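Local coordinates for protein probable N-acetyl-gamma-glutamyl-phosphate reductase, chloroplastic (Arabidopsis thaliana, PDB 1XYG) that probably catalyses the NADPH-dependent reduction of N-acetyl-gamma-glutamyl phosphate to N-acetylglutamate semialdehyde, a step of L-arginine biosynthesis in the chloroplast, at residues A[16-21]-A[43-48]; A[81-86]-A[104-109]; A[283-288]-A[303-308]; A[293-298]-A[307-312]. All blocks are in the same frame, centred on the assembly; numbering follows the deposited sequence.

Contact 1: residues A[16-21]-A[43-48]; sequences DIRIGL and QVTLMT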
loop_
_atom_site.group_PDB
_atom_site.type_symbol
_atom_site.label_atom_id
_atom_site.label_comp_id
_atom_site.label_asym_id
_atom_site.label_seq_id
_atom_site.Cartn_x
_atom_site.Cartn_y
_atom_site.Cartn_z
ATOM N N ASP A 16 40.433 3.642 3.914
ATOM C CA ASP A 16 41.424 3.071 3.011
ATOM C C ASP A 16 41.095 3.124 1.521
ATOM O O ASP A 16 41.955 3.460 0.702
ATOM C CB ASP A 16 41.711 1.619 3.395
ATOM C CG ASP A 16 42.114 1.469 4.850
ATOM O OD1 ASP A 16 42.991 2.235 5.308
ATOM O OD2 ASP A 16 41.552 0.582 5.534
ATOM N N ILE A 17 39.860 2.793 1.163
ATOM C CA ILE A 17 39.477 2.767 -0.237
ATOM C C ILE A 17 38.566 3.891 -0.687
ATOM O O ILE A 17 37.552 4.182 -0.058
ATOM C CB ILE A 17 38.799 1.435 -0.581
ATOM C CG1 ILE A 17 39.764 0.268 -0.324
ATOM C CG2 ILE A 17 38.326 1.456 -2.028
ATOM C CD1 ILE A 17 40.988 0.254 -1.231
ATOM N N ARG A 18 38.935 4.514 -1.802
ATOM C CA ARG A 18 38.149 5.603 -2.373
ATOM C C ARG A 18 37.281 5.064 -3.492
ATOM O O ARG A 18 37.765 4.565 -4.508
ATOM C CB ARG A 18 39.064 6.701 -2.891
ATOM C CG ARG A 18 39.879 7.319 -1.798
ATOM C CD ARG A 18 40.943 8.194 -2.377
ATOM N NE ARG A 18 40.521 9.583 -2.509
ATOM C CZ ARG A 18 41.283 10.530 -3.041
ATOM N NH1 ARG A 18 42.490 10.219 -3.492
ATOM N NH2 ARG A 18 40.855 11.782 -3.098
ATOM N N ILE A 19 35.981 5.171 -3.283
ATOM C CA ILE A 19 35.017 4.659 -4.236
ATOM C C ILE A 19 34.431 5.687 -5.192
ATOM O O ILE A 19 34.076 6.800 -4.812
ATOM C CB ILE A 19 33.834 3.989 -3.513
ATOM C CG1 ILE A 19 34.318 2.791 -2.698
ATOM C CG2 ILE A 19 32.768 3.601 -4.524
ATOM C CD1 ILE A 19 35.013 1.709 -3.527
ATOM N N GLY A 20 34.325 5.284 -6.446
ATOM C CA GLY A 20 33.734 6.136 -7.456
ATOM C C GLY A 20 32.404 5.514 -7.852
ATOM O O GLY A 20 32.322 4.304 -8.082
ATOM N N LEU A 21 31.358 6.326 -7.917
ATOM C CA LEU A 21 30.038 5.830 -8.284
ATOM C C LEU A 21 29.563 6.502 -9.571
ATOM O O LEU A 21 29.295 7.700 -9.586
ATOM C CB LEU A 21 29.045 6.100 -7.143
ATOM C CG LEU A 21 27.563 5.718 -7.306
ATOM C CD1 LEU A 21 27.426 4.230 -7.588
ATOM C CD2 LEU A 21 26.793 6.097 -6.043
ATOM N N GLN A 43 34.920 4.280 1.083
ATOM C CA GLN A 43 34.349 5.612 1.192
ATOM C C GLN A 43 34.101 6.215 -0.184
ATOM O O GLN A 43 34.979 6.208 -1.048
ATOM C CB GLN A 43 35.275 6.536 1.975
ATOM C CG GLN A 43 34.831 7.987 1.922
ATOM C CD GLN A 43 35.708 8.903 2.747
ATOM O OE1 GLN A 43 36.933 8.924 2.586
ATOM N NE2 GLN A 43 35.088 9.675 3.630
ATOM N N VAL A 44 32.898 6.739 -0.387
ATOM C CA VAL A 44 32.554 7.356 -1.662
ATOM C C VAL A 44 33.219 8.730 -1.768
ATOM O O VAL A 44 32.955 9.615 -0.956
ATOM C CB VAL A 44 31.032 7.548 -1.800
ATOM C CG1 VAL A 44 30.715 8.203 -3.141
ATOM C CG2 VAL A 44 30.322 6.210 -1.686
ATOM N N THR A 45 34.071 8.907 -2.774
ATOM C CA THR A 45 34.771 10.174 -2.960
ATOM C C THR A 45 34.443 10.826 -4.302
ATOM O O THR A 45 34.780 11.984 -4.539
ATOM C CB THR A 45 36.311 9.998 -2.867
ATOM O OG1 THR A 45 36.741 9.016 -3.820
ATOM C CG2 THR A 45 36.722 9.575 -1.463
ATOM N N LEU A 46 33.774 10.085 -5.175
ATOM C CA LEU A 46 33.417 10.602 -6.491
ATOM C C LEU A 46 32.054 10.067 -6.964
ATOM O O LEU A 46 31.817 8.861 -6.940
ATOM C CB LEU A 46 34.499 10.221 -7.497
ATOM C CG LEU A 46 34.224 10.671 -8.928
ATOM C CD1 LEU A 46 33.954 12.169 -8.947
ATOM C CD2 LEU A 46 35.408 10.319 -9.804
ATOM N N MET A 47 31.166 10.958 -7.407
ATOM C CA MET A 47 29.831 10.547 -7.860
ATOM C C MET A 47 29.349 11.229 -9.151
ATOM O O MET A 47 29.434 12.457 -9.290
ATOM C CB MET A 47 28.787 10.807 -6.765
ATOM C CG MET A 47 28.988 10.043 -5.469
ATOM S SD MET A 47 27.548 10.160 -4.362
ATOM C CE MET A 47 27.447 11.924 -4.026
ATOM N N THR A 48 28.810 10.421 -10.065
ATOM C CA THR A 48 28.301 10.880 -11.365
ATOM C C THR A 48 26.765 10.878 -11.509
ATOM O O THR A 48 26.084 9.966 -11.035
ATOM C CB THR A 48 28.839 10.001 -12.513
ATOM O OG1 THR A 48 30.263 10.103 -12.592
ATOM C CG2 THR A 48 28.260 10.438 -13.804
#
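Leu-21 and Ile-19 on one strand meet Val-44 to Thr-48 on its parallel neighbour. Leu-21 is gripped through its backbone: Leu-21 N donates to Leu-46 O (2.8 Å), and Leu-21 O accepts from Thr-48 N (2.8 Å). Leu-21 CB lies 4.3 Å from Met-47 CG. Its side chain also touches Ile-32 and Val-33 of helix 27-37 and Phe-87. Ile-19 N gives a short, nearly straight bond to Gln-43 O (2.7 Å, 173° at the hydrogen). Ile-19 O takes two donors, Thr-45 N at 2.9 Å and, weakly, Leu-46 N at 3.3 Å. This shared carbonyl marks a beta bulge. The register slips by one residue between Ile-19/Val-44 and Gly-20/Leu-46, with Thr-45 as the extra residue. Gln-43 buries the next largest area; its N donates to Ile-17 O. Thr-45 crosses Arg-18 at about a right angle. Thr-45 OG1 sits between its own backbone N and carbonyl carbon (chi1 56°), which sets it 3.4 Å from Arg-18 CB. Its CG2 lies at the edge of the guanidinium. Strands 17-22 and 42-47, with helix 27-37 between them, form a beta-alpha-beta unit of the Rossmann-type domain. The grip is chiefly backbone to backbone. The buried OG1 atoms of Thr-45 and Thr-48 have no partner in the model, so these threonines probably serve here mainly as packing groups.

Contact 2: residues A[81-86]-A[104-109]; sequences STVDAV and TALKIV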
loop_
_atom_site.group_PDB
_atom_site.type_symbol
_atom_site.label_atom_id
_atom_site.label_comp_id
_atom_site.label_asym_id
_atom_site.label_seq_id
_atom_site.Cartn_x
_atom_site.Cartn_y
_atom_site.Cartn_z
ATOM N N SER A 81 41.252 8.836 -11.943
ATOM C CA SER A 81 42.554 8.472 -11.395
ATOM C C SER A 81 42.484 8.846 -9.918
ATOM O O SER A 81 43.415 8.611 -9.142
ATOM C CB SER A 81 43.675 9.254 -12.093
ATOM O OG SER A 81 43.630 10.638 -11.779
ATOM N N THR A 82 41.348 9.426 -9.545
ATOM C CA THR A 82 41.093 9.868 -8.181
ATOM C C THR A 82 40.418 8.794 -7.313
ATOM O O THR A 82 40.160 9.026 -6.131
ATOM C CB THR A 82 40.193 11.115 -8.200
ATOM O OG1 THR A 82 40.737 12.073 -9.115
ATOM C CG2 THR A 82 40.104 11.740 -6.815
ATOM N N VAL A 83 40.124 7.630 -7.889
ATOM C CA VAL A 83 39.473 6.563 -7.130
ATOM C C VAL A 83 40.168 5.218 -7.287
ATOM O O VAL A 83 40.907 5.002 -8.245
ATOM C CB VAL A 83 37.981 6.412 -7.525
ATOM C CG1 VAL A 83 37.199 7.645 -7.082
ATOM C CG2 VAL A 83 37.852 6.225 -9.028
ATOM N N ASP A 84 39.920 4.316 -6.339
ATOM C CA ASP A 84 40.536 2.988 -6.339
ATOM C C ASP A 84 39.664 1.928 -7.000
ATOM O O ASP A 84 40.163 1.059 -7.714
ATOM C CB ASP A 84 40.851 2.571 -4.904
ATOM C CG ASP A 84 41.710 3.589 -4.183
ATOM O OD1 ASP A 84 42.854 3.818 -4.620
ATOM O OD2 ASP A 84 41.238 4.165 -3.183
ATOM N N ALA A 85 38.365 1.991 -6.735
ATOM C CA ALA A 85 37.410 1.059 -7.325
ATOM C C ALA A 85 36.169 1.837 -7.759
ATOM O O ALA A 85 35.886 2.922 -7.249
ATOM C CB ALA A 85 37.036 -0.031 -6.321
ATOM N N VAL A 86 35.424 1.272 -8.699
ATOM C CA VAL A 86 34.235 1.928 -9.220
ATOM C C VAL A 86 33.006 1.028 -9.303
ATOM O O VAL A 86 33.109 -0.158 -9.612
ATOM C CB VAL A 86 34.524 2.493 -10.639
ATOM C CG1 VAL A 86 33.231 2.726 -11.385
ATOM C CG2 VAL A 86 35.320 3.788 -10.544
ATOM N N THR A 104 43.133 1.449 -16.287
ATOM C CA THR A 104 43.442 0.024 -16.101
ATOM C C THR A 104 43.717 -0.399 -14.656
ATOM O O THR A 104 43.666 -1.587 -14.330
ATOM C CB THR A 104 44.665 -0.380 -16.973
ATOM O OG1 THR A 104 44.447 0.051 -18.323
ATOM C CG2 THR A 104 44.850 -1.883 -16.983
ATOM N N ALA A 105 43.980 0.578 -13.793
ATOM C CA ALA A 105 44.279 0.320 -12.385
ATOM C C ALA A 105 43.036 0.235 -11.514
ATOM O O ALA A 105 43.125 0.049 -10.306
ATOM C CB ALA A 105 45.217 1.407 -11.835
ATOM N N LEU A 106 41.876 0.381 -12.129
ATOM C CA LEU A 106 40.625 0.336 -11.395
ATOM C C LEU A 106 39.953 -1.021 -11.350
ATOM O O LEU A 106 39.916 -1.740 -12.348
ATOM C CB LEU A 106 39.635 1.325 -12.003
ATOM C CG LEU A 106 39.834 2.815 -11.746
ATOM C CD1 LEU A 106 38.786 3.604 -12.538
ATOM C CD2 LEU A 106 39.718 3.093 -10.242
ATOM N N LYS A 107 39.433 -1.371 -10.178
ATOM C CA LYS A 107 38.666 -2.602 -10.026
ATOM C C LYS A 107 37.247 -2.104 -10.318
ATOM O O LYS A 107 36.799 -1.113 -9.739
ATOM C CB LYS A 107 38.766 -3.152 -8.600
ATOM C CG LYS A 107 40.090 -3.846 -8.292
ATOM C CD LYS A 107 40.299 -5.059 -9.181
ATOM C CE LYS A 107 41.590 -5.791 -8.851
ATOM N NZ LYS A 107 41.585 -6.320 -7.463
ATOM N N ILE A 108 36.543 -2.783 -11.213
ATOM C CA ILE A 108 35.213 -2.336 -11.603
ATOM C C ILE A 108 34.080 -3.344 -11.456
ATOM O O ILE A 108 34.202 -4.506 -11.846
ATOM C CB ILE A 108 35.205 -1.870 -13.085
ATOM C CG1 ILE A 108 36.292 -0.820 -13.317
ATOM C CG2 ILE A 108 33.837 -1.305 -13.451
ATOM C CD1 ILE A 108 36.569 -0.554 -14.784
ATOM N N VAL A 109 32.974 -2.883 -10.888
ATOM C CA VAL A 109 31.796 -3.717 -10.756
ATOM C C VAL A 109 30.676 -2.987 -11.478
ATOM O O VAL A 109 30.187 -1.950 -11.022
ATOM C CB VAL A 109 31.397 -3.969 -9.284
ATOM C CG1 VAL A 109 30.007 -4.627 -9.235
ATOM C CG2 VAL A 109 32.416 -4.912 -8.628
#
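Leu-106 reaches across to Val-83 and Val-86 and makes the tight part of this contact. Its two methyls divide the work. Leu-106 CD2 meets Val-83 CG2 at 3.8 Å. Leu-106 CD2 also comes close to the backbone, 3.3 Å from Asp-84 O. Leu-106 CD1 is anti to CA (chi2 176°), which places it 4.0 Å from Val-86 CG2. Beyond the leucine the segments become paired parallel strands. Val-86 N donates to Lys-107 O (2.9 Å), and Val-109 N returns a bond to Val-86 O (3.0 Å). The side chains of Asp-84 and Lys-107, and Ala-105 as a whole, are held more loosely. Asp-84 points away from the other segment, and its OD2 accepts from Arg-18 N of the adjoining strand. The Lys-107 chain also leads away, and its NZ has a weak bond to Met-343 O. Ala-105 is exposed and barely touches the facing segment. Helix 329-343, from the C-terminal part of the chain, packs on Ala-85 and Val-109. Strand 85-88, helix 95-100 and strand 107-110 make up a beta-alpha-beta crossover, the repeating unit of the Rossmann-type nucleotide-binding fold.

Contact 3: residues A[283-288]-A[303-308]; sequences EEFVKV and SNYCHM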
loop_
_atom_site.group_PDB
_atom_site.type_symbol
_atom_site.label_atom_id
_atom_site.label_comp_id
_atom_site.label_asym_id
_atom_site.label_seq_id
_atom_site.Cartn_x
_atom_site.Cartn_y
_atom_site.Cartn_z
ATOM N N GLU A 283 27.037 -20.573 4.003
ATOM C CA GLU A 283 26.855 -19.300 3.321
ATOM C C GLU A 283 26.013 -18.354 4.150
ATOM O O GLU A 283 24.875 -18.662 4.505
ATOM C CB GLU A 283 26.205 -19.530 1.960
ATOM C CG GLU A 283 27.104 -20.295 1.004
ATOM C CD GLU A 283 28.284 -19.471 0.506
ATOM O OE1 GLU A 283 28.459 -18.323 0.965
ATOM O OE2 GLU A 283 29.039 -19.976 -0.356
ATOM N N GLU A 284 26.586 -17.198 4.461
ATOM C CA GLU A 284 25.898 -16.183 5.246
ATOM C C GLU A 284 24.608 -15.675 4.588
ATOM O O GLU A 284 23.555 -15.626 5.221
ATOM C CB GLU A 284 26.836 -14.991 5.485
ATOM C CG GLU A 284 26.184 -13.782 6.160
ATOM C CD GLU A 284 25.647 -14.091 7.553
ATOM O OE1 GLU A 284 26.012 -15.142 8.118
ATOM O OE2 GLU A 284 24.866 -13.279 8.089
ATOM N N PHE A 285 24.693 -15.326 3.310
ATOM C CA PHE A 285 23.553 -14.755 2.606
ATOM C C PHE A 285 22.518 -15.640 1.936
ATOM O O PHE A 285 21.499 -15.142 1.461
ATOM C CB PHE A 285 24.080 -13.734 1.616
ATOM C CG PHE A 285 24.896 -12.664 2.272
ATOM C CD1 PHE A 285 24.304 -11.804 3.199
ATOM C CD2 PHE A 285 26.259 -12.549 2.013
ATOM C CE1 PHE A 285 25.060 -10.840 3.863
ATOM C CE2 PHE A 285 27.027 -11.588 2.670
ATOM C CZ PHE A 285 26.427 -10.735 3.595
ATOM N N VAL A 286 22.755 -16.941 1.891
ATOM C CA VAL A 286 21.794 -17.839 1.280
ATOM C C VAL A 286 21.314 -18.828 2.337
ATOM O O VAL A 286 22.068 -19.674 2.801
ATOM C CB VAL A 286 22.426 -18.593 0.090
ATOM C CG1 VAL A 286 21.368 -19.431 -0.630
ATOM C CG2 VAL A 286 23.079 -17.596 -0.858
ATOM N N LYS A 287 20.050 -18.705 2.721
ATOM C CA LYS A 287 19.469 -19.577 3.729
ATOM C C LYS A 287 18.481 -20.564 3.120
ATOM O O LYS A 287 17.568 -20.177 2.386
ATOM C CB LYS A 287 18.738 -18.749 4.796
ATOM C CG LYS A 287 19.559 -17.627 5.439
ATOM C CD LYS A 287 20.852 -18.153 6.060
ATOM C CE LYS A 287 21.585 -17.066 6.837
ATOM N NZ LYS A 287 22.967 -17.497 7.194
ATOM N N VAL A 288 18.674 -21.841 3.420
ATOM C CA VAL A 288 17.769 -22.880 2.946
ATOM C C VAL A 288 16.852 -23.203 4.132
ATOM O O VAL A 288 17.313 -23.671 5.172
ATOM C CB VAL A 288 18.541 -24.142 2.527
ATOM C CG1 VAL A 288 17.561 -25.244 2.149
ATOM C CG2 VAL A 288 19.454 -23.820 1.360
ATOM N N SER A 303 17.744 -6.255 3.325
ATOM C CA SER A 303 18.949 -6.990 3.669
ATOM C C SER A 303 19.521 -7.637 2.420
ATOM O O SER A 303 18.922 -7.594 1.346
ATOM C CB SER A 303 18.635 -8.070 4.706
ATOM O OG SER A 303 17.904 -9.130 4.115
ATOM N N ASN A 304 20.682 -8.256 2.570
ATOM C CA ASN A 304 21.338 -8.905 1.455
ATOM C C ASN A 304 21.081 -10.412 1.444
ATOM O O ASN A 304 21.759 -11.159 0.740
ATOM C CB ASN A 304 22.842 -8.633 1.519
ATOM C CG ASN A 304 23.536 -8.921 0.205
ATOM O OD1 ASN A 304 23.108 -8.435 -0.843
ATOM N ND2 ASN A 304 24.609 -9.711 0.249
ATOM N N TYR A 305 20.088 -10.852 2.206
ATOM C CA TYR A 305 19.776 -12.273 2.294
ATOM C C TYR A 305 18.822 -12.829 1.253
ATOM O O TYR A 305 17.973 -12.122 0.707
ATOM C CB TYR A 305 19.215 -12.604 3.678
ATOM C CG TYR A 305 20.196 -12.362 4.789
ATOM C CD1 TYR A 305 21.233 -13.262 5.037
ATOM C CD2 TYR A 305 20.107 -11.219 5.572
ATOM C CE1 TYR A 305 22.162 -13.023 6.045
ATOM C CE2 TYR A 305 21.020 -10.967 6.577
ATOM C CZ TYR A 305 22.048 -11.867 6.811
ATOM O OH TYR A 305 22.962 -11.589 7.800
ATOM N N CYS A 306 18.978 -14.122 1.007
ATOM C CA CYS A 306 18.145 -14.860 0.076
ATOM C C CYS A 306 17.654 -16.091 0.825
ATOM O O CYS A 306 18.452 -16.845 1.375
ATOM C CB CYS A 306 18.954 -15.298 -1.152
ATOM S SG CYS A 306 18.140 -16.544 -2.188
ATOM N N HIS A 307 16.342 -16.275 0.876
ATOM C CA HIS A 307 15.775 -17.439 1.535
ATOM C C HIS A 307 15.145 -18.282 0.441
ATOM O O HIS A 307 14.474 -17.748 -0.446
ATOM C CB HIS A 307 14.687 -17.043 2.545
ATOM C CG HIS A 307 15.197 -16.319 3.755
ATOM N ND1 HIS A 307 14.357 -15.807 4.721
ATOM C CD2 HIS A 307 16.456 -16.010 4.151
ATOM C CE1 HIS A 307 15.076 -15.213 5.657
ATOM N NE2 HIS A 307 16.351 -15.323 5.336
ATOM N N MET A 308 15.365 -19.589 0.499
ATOM C CA MET A 308 14.783 -20.495 -0.476
ATOM C C MET A 308 14.251 -21.738 0.231
ATOM O O MET A 308 14.715 -22.102 1.318
ATOM C CB MET A 308 15.814 -20.882 -1.545
ATOM C CG MET A 308 17.048 -21.581 -1.018
ATOM S SD MET A 308 18.134 -22.111 -2.369
ATOM C CE MET A 308 18.727 -20.506 -2.967
#
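Tyr-305 and Phe-285, of the two loop segments just before a pair of parallel strands, meet where the strands begin. These strands, 286-288 and 306-312, lie at one edge of the mixed sheet of the dimerisation domain. Tyr-305 OH donates to Glu-284 OE2 at 2.6 Å, on the anti side of the carboxylate and 18° out of its plane. The edge of the tyrosine ring faces the backbone of the same glutamate, with Tyr-305 CE1 3.1 Å from Glu-284 O. The Phe-285 ring is held between two groups. Glu-284 CG is anti to the backbone N (chi1 173°), which places it over the centre of one face. Asn-304 ND2 is over the centre of the other, 3.5 Å above the plane. The Phe-285 and Tyr-305 rings touch obliquely, their planes 47° apart. The strands then pair in register: Cys-306 N to Phe-285 O, Lys-287 N to Cys-306 O (2.8 Å), and Met-308 N to Lys-287 O. Lys-287 CB lies 3.6 Å from His-307 CD2. A second shell fixes these groups. Asn-304 ND2 donates to Gln-338 OE1, and Tyr-305 OH is also bonded to Gln-355 NE2. Lys-287 NZ binds Glu-284 O weakly. A phenylalanine at Tyr-305 would probably leave Glu-284 OE2 without this donor and Gln-355 NE2 without this partner. Arg-65 of the second subunit packs on Lys-287 and His-307, so this face also belongs to the subunit interface. Among the residues turned to the other face, Val-286 CG1 touches Met-308 CE at 3.7 Å.

Contact 4: residues A[293-298]-A[307-312]; sequences VVPRTH and HMSVFP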
loop_
_atom_site.group_PDB
_atom_site.type_symbol
_atom_site.label_atom_id
_atom_site.label_comp_id
_atom_site.label_asym_id
_atom_site.label_seq_id
_atom_site.Cartn_x
_atom_site.Cartn_y
_atom_site.Cartn_z
ATOM N N VAL A 293 8.508 -25.139 4.820
ATOM C CA VAL A 293 8.479 -23.757 5.286
ATOM C C VAL A 293 8.449 -22.779 4.115
ATOM O O VAL A 293 9.291 -22.820 3.222
ATOM C CB VAL A 293 9.690 -23.464 6.187
ATOM C CG1 VAL A 293 9.652 -22.024 6.682
ATOM C CG2 VAL A 293 9.679 -24.423 7.349
ATOM N N VAL A 294 7.461 -21.896 4.131
ATOM C CA VAL A 294 7.305 -20.925 3.068
ATOM C C VAL A 294 8.038 -19.611 3.334
ATOM O O VAL A 294 7.778 -18.927 4.322
ATOM C CB VAL A 294 5.802 -20.617 2.827
ATOM C CG1 VAL A 294 5.640 -19.610 1.693
ATOM C CG2 VAL A 294 5.055 -21.904 2.509
ATOM N N PRO A 295 8.985 -19.252 2.458
ATOM C CA PRO A 295 9.708 -17.993 2.662
ATOM C C PRO A 295 8.807 -16.798 2.306
ATOM O O PRO A 295 7.815 -16.949 1.602
ATOM C CB PRO A 295 10.917 -18.132 1.735
ATOM C CG PRO A 295 10.421 -19.014 0.652
ATOM C CD PRO A 295 9.582 -20.038 1.366
ATOM N N ARG A 296 9.135 -15.620 2.825
ATOM C CA ARG A 296 8.362 -14.410 2.556
ATOM C C ARG A 296 9.329 -13.298 2.175
ATOM O O ARG A 296 10.373 -13.143 2.822
ATOM C CB ARG A 296 7.580 -13.974 3.801
ATOM C CG ARG A 296 6.512 -14.945 4.265
ATOM C CD ARG A 296 5.317 -14.198 4.849
ATOM N NE ARG A 296 5.731 -13.133 5.758
ATOM C CZ ARG A 296 4.943 -12.144 6.175
ATOM N NH1 ARG A 296 5.418 -11.228 7.003
ATOM N NH2 ARG A 296 3.686 -12.058 5.761
ATOM N N THR A 297 9.001 -12.526 1.139
ATOM C CA THR A 297 9.883 -11.434 0.743
ATOM C C THR A 297 9.987 -10.444 1.906
ATOM O O THR A 297 11.002 -9.762 2.059
ATOM C CB THR A 297 9.380 -10.692 -0.533
ATOM O OG1 THR A 297 8.132 -10.044 -0.266
ATOM C CG2 THR A 297 9.196 -11.678 -1.689
ATOM N N HIS A 298 8.945 -10.374 2.733
ATOM C CA HIS A 298 8.956 -9.474 3.885
ATOM C C HIS A 298 10.159 -9.775 4.786
ATOM O O HIS A 298 10.727 -8.871 5.395
ATOM C CB HIS A 298 7.694 -9.639 4.747
ATOM C CG HIS A 298 6.416 -9.734 3.973
ATOM N ND1 HIS A 298 6.115 -10.809 3.163
ATOM C CD2 HIS A 298 5.331 -8.924 3.943
ATOM C CE1 HIS A 298 4.898 -10.661 2.673
ATOM N NE2 HIS A 298 4.400 -9.524 3.131
ATOM N N HIS A 307 16.342 -16.275 0.876
ATOM C CA HIS A 307 15.775 -17.439 1.535
ATOM C C HIS A 307 15.145 -18.282 0.441
ATOM O O HIS A 307 14.474 -17.748 -0.446
ATOM C CB HIS A 307 14.687 -17.043 2.545
ATOM C CG HIS A 307 15.197 -16.319 3.755
ATOM N ND1 HIS A 307 14.357 -15.807 4.721
ATOM C CD2 HIS A 307 16.456 -16.010 4.151
ATOM C CE1 HIS A 307 15.076 -15.213 5.657
ATOM N NE2 HIS A 307 16.351 -15.323 5.336
ATOM N N MET A 308 15.365 -19.589 0.499
ATOM C CA MET A 308 14.783 -20.495 -0.476
ATOM C C MET A 308 14.251 -21.738 0.231
ATOM O O MET A 308 14.715 -22.102 1.318
ATOM C CB MET A 308 15.814 -20.882 -1.545
ATOM C CG MET A 308 17.048 -21.581 -1.018
ATOM S SD MET A 308 18.134 -22.111 -2.369
ATOM C CE MET A 308 18.727 -20.506 -2.967
ATOM N N SER A 309 13.264 -22.371 -0.389
ATOM C CA SER A 309 12.649 -23.569 0.157
ATOM C C SER A 309 12.170 -24.467 -0.985
ATOM O O SER A 309 11.875 -23.981 -2.080
ATOM C CB SER A 309 11.472 -23.179 1.057
ATOM O OG SER A 309 10.908 -24.316 1.683
ATOM N N VAL A 310 12.106 -25.772 -0.725
ATOM C CA VAL A 310 11.671 -26.744 -1.728
ATOM C C VAL A 310 10.379 -27.433 -1.285
ATOM O O VAL A 310 10.213 -27.771 -0.111
ATOM C CB VAL A 310 12.729 -27.849 -1.951
ATOM C CG1 VAL A 310 12.281 -28.766 -3.072
ATOM C CG2 VAL A 310 14.065 -27.245 -2.270
ATOM N N PHE A 311 9.475 -27.653 -2.233
ATOM C CA PHE A 311 8.204 -28.305 -1.943
ATOM C C PHE A 311 7.873 -29.299 -3.035
ATOM O O PHE A 311 8.322 -29.157 -4.174
ATOM C CB PHE A 311 7.046 -27.308 -1.904
ATOM C CG PHE A 311 7.292 -26.108 -1.060
ATOM C CD1 PHE A 311 8.141 -25.095 -1.497
ATOM C CD2 PHE A 311 6.667 -25.979 0.178
ATOM C CE1 PHE A 311 8.367 -23.970 -0.715
ATOM C CE2 PHE A 311 6.886 -24.856 0.972
ATOM C CZ PHE A 311 7.739 -23.849 0.524
ATOM N N PRO A 312 7.070 -30.320 -2.703
ATOM C CA PRO A 312 6.704 -31.300 -3.720
ATOM C C PRO A 312 5.583 -30.685 -4.557
ATOM O O PRO A 312 4.784 -29.891 -4.057
ATOM C CB PRO A 312 6.222 -32.488 -2.891
ATOM C CG PRO A 312 5.526 -31.806 -1.756
ATOM C CD PRO A 312 6.495 -30.684 -1.396
HETATM O O HOH W 1 11.482 -16.133 4.467
#
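Ser-309 and Phe-311 meet Val-293, Val-294 and Pro-295 of an irregular loop that runs over one face of the mixed sheet in the dimerisation domain. His-307, Ser-309 and Phe-311 alternate along strand 306-312 and all point toward the loop. Met-308 and Val-310 point away and pack on helix 269-280. The Ser-309 hydroxyl is the polar link. Ser-309 OG is anti to the backbone N (chi1 -176°) and donates to Val-293 O at 2.7 Å. The donor is tilted 18° from the carbonyl plane. An alanine at Ser-309 would probably leave Val-293 O without this hydrogen bond, and the loop less firmly tied to the strand. Val-293 O also lies 3.3 Å from Phe-311 CZ. Val-294 crosses Phe-311 at about a right angle, and Val-294 CG2 approaches Phe-311 CE2 at 3.8 Å. Pro-295 touches all three of the strand side chains that point to the loop: its CD is at the edge of the Phe-311 ring and 3.7 Å from Ser-309 CB, while its CB meets His-307 CB at 4.0 Å. Further along the loop, Arg-296 and His-298 lie face over face, with His-298 ND1 above the centre of the guanidinium. That end reaches the third subunit: His-298 NE2 bonds Ile-210 O and Thr-297 OG1 bonds Ile-214 N, both of that subunit. A water bridges Arg-296 and His-307. It accepts from Arg-296 N at 2.9 Å and lies in the plane of the imidazole, 2.9 Å from His-307 ND1.

In the fold
Contacts 1 and 2 belong to one parallel sheet, and their centres are 9 Å apart. Strands 17-22 and 85-88 are neighbours in it, joined by Gly-20 N to Ala-85 O (2.9 Å). Contacts 3 and 4 belong to the mixed sheet of the dimerisation domain. They share His-307 and Met-308 of strand 306-312, and their centres are 11 Å apart. The two pairs do not touch: the centres of contacts 1 and 4 are 37 Å apart, on opposite sides of the chain's centre. Contact 3 comes nearest to the catalytic region, with the Asn-304 side chain about 11 Å from that of Cys-163, the active-site residue inferred by similarity.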